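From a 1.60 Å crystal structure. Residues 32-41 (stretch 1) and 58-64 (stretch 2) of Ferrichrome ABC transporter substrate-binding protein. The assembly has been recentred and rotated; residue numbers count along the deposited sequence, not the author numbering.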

# COMPACT_ATOMS: atom_id res chain seq x y z
N ALA A 32 7.04 -4.98 9.51
CA ALA A 32 6.76 -4.44 8.18
C ALA A 32 5.37 -3.78 8.19
O ALA A 32 4.35 -4.48 8.24
CB ALA A 32 6.84 -5.53 7.14
N PRO A 33 5.31 -2.44 8.13
CA PRO A 33 4.01 -1.79 8.29
C PRO A 33 2.99 -2.12 7.20
O PRO A 33 1.80 -1.99 7.44
CB PRO A 33 4.35 -0.29 8.28
CG PRO A 33 5.71 -0.19 7.65
CD PRO A 33 6.41 -1.46 8.04
N THR A 34 3.46 -2.53 6.03
CA THR A 34 2.58 -2.99 4.97
C THR A 34 1.55 -4.01 5.45
O THR A 34 0.41 -3.97 5.00
CB THR A 34 3.41 -3.58 3.81
OG1 THR A 34 4.22 -2.52 3.26
CG2 THR A 34 2.53 -4.18 2.74
N TYR A 35 1.95 -4.89 6.36
CA TYR A 35 1.11 -6.02 6.79
C TYR A 35 0.36 -5.74 8.09
O TYR A 35 -0.47 -6.54 8.52
CB TYR A 35 1.98 -7.29 6.92
CG TYR A 35 2.74 -7.51 5.64
CD1 TYR A 35 2.10 -8.02 4.51
CD2 TYR A 35 4.07 -7.12 5.52
CE1 TYR A 35 2.76 -8.16 3.31
CE2 TYR A 35 4.74 -7.26 4.35
CZ TYR A 35 4.08 -7.78 3.23
OH TYR A 35 4.73 -7.91 2.04
N ALA A 36 0.61 -4.59 8.71
CA ALA A 36 0.02 -4.29 10.01
C ALA A 36 -1.48 -4.09 9.94
O ALA A 36 -2.21 -4.68 10.75
CB ALA A 36 0.69 -3.06 10.61
N GLY A 37 -1.96 -3.28 9.00
CA GLY A 37 -3.39 -3.00 8.92
C GLY A 37 -4.19 -4.26 8.64
O GLY A 37 -5.27 -4.46 9.21
N GLY A 38 -3.67 -5.11 7.77
CA GLY A 38 -4.39 -6.31 7.38
C GLY A 38 -4.55 -7.32 8.51
O GLY A 38 -5.59 -7.97 8.66
N LEU A 39 -3.50 -7.48 9.30
CA LEU A 39 -3.57 -8.38 10.43
C LEU A 39 -4.47 -7.82 11.53
O LEU A 39 -5.21 -8.56 12.16
CB LEU A 39 -2.16 -8.65 10.96
CG LEU A 39 -1.35 -9.61 10.08
CD1 LEU A 39 0.15 -9.49 10.44
CD2 LEU A 39 -1.84 -11.05 10.25
N LYS A 40 -4.42 -6.51 11.75
CA LYS A 40 -5.29 -5.84 12.73
C LYS A 40 -6.76 -5.98 12.31
O LYS A 40 -7.65 -6.23 13.14
CB LYS A 40 -4.90 -4.37 12.85
CG LYS A 40 -5.88 -3.48 13.59
CD LYS A 40 -6.12 -3.90 15.01
CE LYS A 40 -7.22 -3.05 15.67
NZ LYS A 40 -7.54 -3.53 17.05
N TYR A 41 -7.01 -5.85 11.02
CA TYR A 41 -8.37 -5.94 10.49
C TYR A 41 -8.96 -7.31 10.79
O TYR A 41 -10.18 -7.47 10.96
CB TYR A 41 -8.35 -5.67 8.98
CG TYR A 41 -9.69 -5.40 8.36
CD1 TYR A 41 -10.25 -4.12 8.40
CD2 TYR A 41 -10.40 -6.40 7.72
CE1 TYR A 41 -11.47 -3.87 7.82
CE2 TYR A 41 -11.62 -6.15 7.12
CZ TYR A 41 -12.15 -4.89 7.19
OH TYR A 41 -13.37 -4.62 6.60
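Stretch 2 (58-64) VLAKQFK

Stretch 2 lies on stretch 1 as a small packing contact between two helical segments and the residue that follows the second, Phe-63, burying 282 Å² summed over both sides, with no direct hydrogen bond between the two segments and a single water bridge at its more open end. The backbone of stretch 2 is helical from Val-58, continuing a helix that begins earlier in the chain, and has left the helix by Phe-63, whose phi/psi of -125/24° departs from helical values. Its last turn is held by short-range backbone hydrogen bonds, Gln-62 N to Leu-59 O at 2.9 Å and Phe-63 N to Ala-60 O at 3.3 Å.

The two segments run in the same general direction: Gly-37 CA pairs with Leu-59 CA at 6.5 Å, and three residues further along each chain Lys-40 CA pairs with Gln-62 CA at 7.5 Å. Of these two CA pairs, the one at the glycine is the closer. Leu-59, with chi1 m and chi2 t, points toward stretch 1 and brings CD2 to 3.9 Å from Gly-37 CA. An ideal CB on Gly-37 would lie just 3.1 Å from Leu-59 CD2, so the absence of a side chain there leaves room for the leucine methyl. The other methyl, Leu-59 CD1, makes only a distant approach to Pro-33 O, at 4.4 Å.

Phe-63 contributes the largest covered area of stretch 2. Its CA-to-CB bond points sideways, but with chi1 at -75° the end of the ring comes nearer to stretch 1. There CZ lies 3.3 Å from Ala-36 O and 3.7 Å from Ala-36 CB. The carbonyl oxygen meets the ring at its edge, near the ring plane, while its backbone hydrogen bond is satisfied within the helix by Lys-40 N, 3.0 Å from Ala-36 O. Phe-63 CZ also packs 3.6 Å from Lys-40 CB, so the ring tip touches residues one helical turn apart.

Lys-40 has the largest covered area of either stretch, and its side chain, bent at chi2 (p) but otherwise t, reaches across to Gln-62. Lys-40 CE lies 3.4 Å from Gln-62 O and 3.6 Å from Gln-62 NE2. The ammonium group is linked to the same carbonyl through water 1, which accepts from Lys-40 NZ at 2.9 Å and donates to Gln-62 O at 2.7 Å. The amide of Gln-62 is also tied within its own stretch, where Lys-61 NZ donates to Gln-62 OE1 at 2.9 Å. Polar linkage between the segments is thus indirect, and Gly-37 and Ala-36 add the closely packed part beside Leu-59 and Phe-63.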

# COMPACT_ATOMS: atom_id res chain seq x y z
N VAL A 58 -4.50 6.82 9.49
CA VAL A 58 -5.40 5.68 9.43
C VAL A 58 -4.93 4.59 10.38
O VAL A 58 -5.70 4.12 11.22
CB VAL A 58 -5.47 5.10 8.00
CG1 VAL A 58 -6.37 3.85 7.96
CG2 VAL A 58 -5.96 6.17 7.01
N LEU A 59 -3.68 4.17 10.24
CA LEU A 59 -3.17 3.08 11.07
C LEU A 59 -2.92 3.51 12.52
O LEU A 59 -3.08 2.70 13.42
CB LEU A 59 -1.89 2.51 10.47
CG LEU A 59 -2.01 1.99 9.04
CD1 LEU A 59 -0.65 1.50 8.54
CD2 LEU A 59 -3.05 0.88 8.92
N ALA A 60 -2.56 4.77 12.75
CA ALA A 60 -2.23 5.21 14.11
C ALA A 60 -3.39 4.98 15.07
O ALA A 60 -3.19 4.53 16.19
CB ALA A 60 -1.82 6.70 14.12
N LYS A 61 -4.61 5.25 14.62
CA LYS A 61 -5.76 5.10 15.50
C LYS A 61 -6.07 3.63 15.78
O LYS A 61 -6.72 3.31 16.76
CB LYS A 61 -6.99 5.81 14.92
CG LYS A 61 -7.36 5.36 13.55
CD LYS A 61 -8.69 5.95 13.10
CE LYS A 61 -8.96 5.58 11.64
NZ LYS A 61 -8.61 4.14 11.32
N GLN A 62 -5.61 2.72 14.92
CA GLN A 62 -5.84 1.29 15.12
C GLN A 62 -4.83 0.61 16.04
O GLN A 62 -5.05 -0.55 16.42
CB GLN A 62 -5.83 0.55 13.77
CG GLN A 62 -6.89 1.02 12.78
CD GLN A 62 -8.30 0.96 13.34
OE1 GLN A 62 -9.15 1.79 13.00
NE2 GLN A 62 -8.57 -0.04 14.19
N PHE A 63 -3.73 1.29 16.37
CA PHE A 63 -2.62 0.68 17.10
C PHE A 63 -2.26 1.44 18.39
O PHE A 63 -1.14 1.33 18.90
CB PHE A 63 -1.39 0.56 16.18
CG PHE A 63 -1.52 -0.54 15.16
CD1 PHE A 63 -1.38 -1.87 15.55
CD2 PHE A 63 -1.81 -0.26 13.84
CE1 PHE A 63 -1.51 -2.88 14.62
CE2 PHE A 63 -1.94 -1.29 12.92
CZ PHE A 63 -1.80 -2.60 13.32
N LYS A 64 -3.23 2.19 18.92
CA LYS A 64 -2.98 3.03 20.09
C LYS A 64 -2.52 2.23 21.30
O LYS A 64 -1.73 2.72 22.10
CB LYS A 64 -4.24 3.83 20.46
CG LYS A 64 -4.50 5.03 19.55
CD LYS A 64 -5.83 5.72 19.88
CE LYS A 64 -5.86 6.27 21.31
NZ LYS A 64 -4.77 7.24 21.59
O HOH W 1 -4.92 -2.75 18.02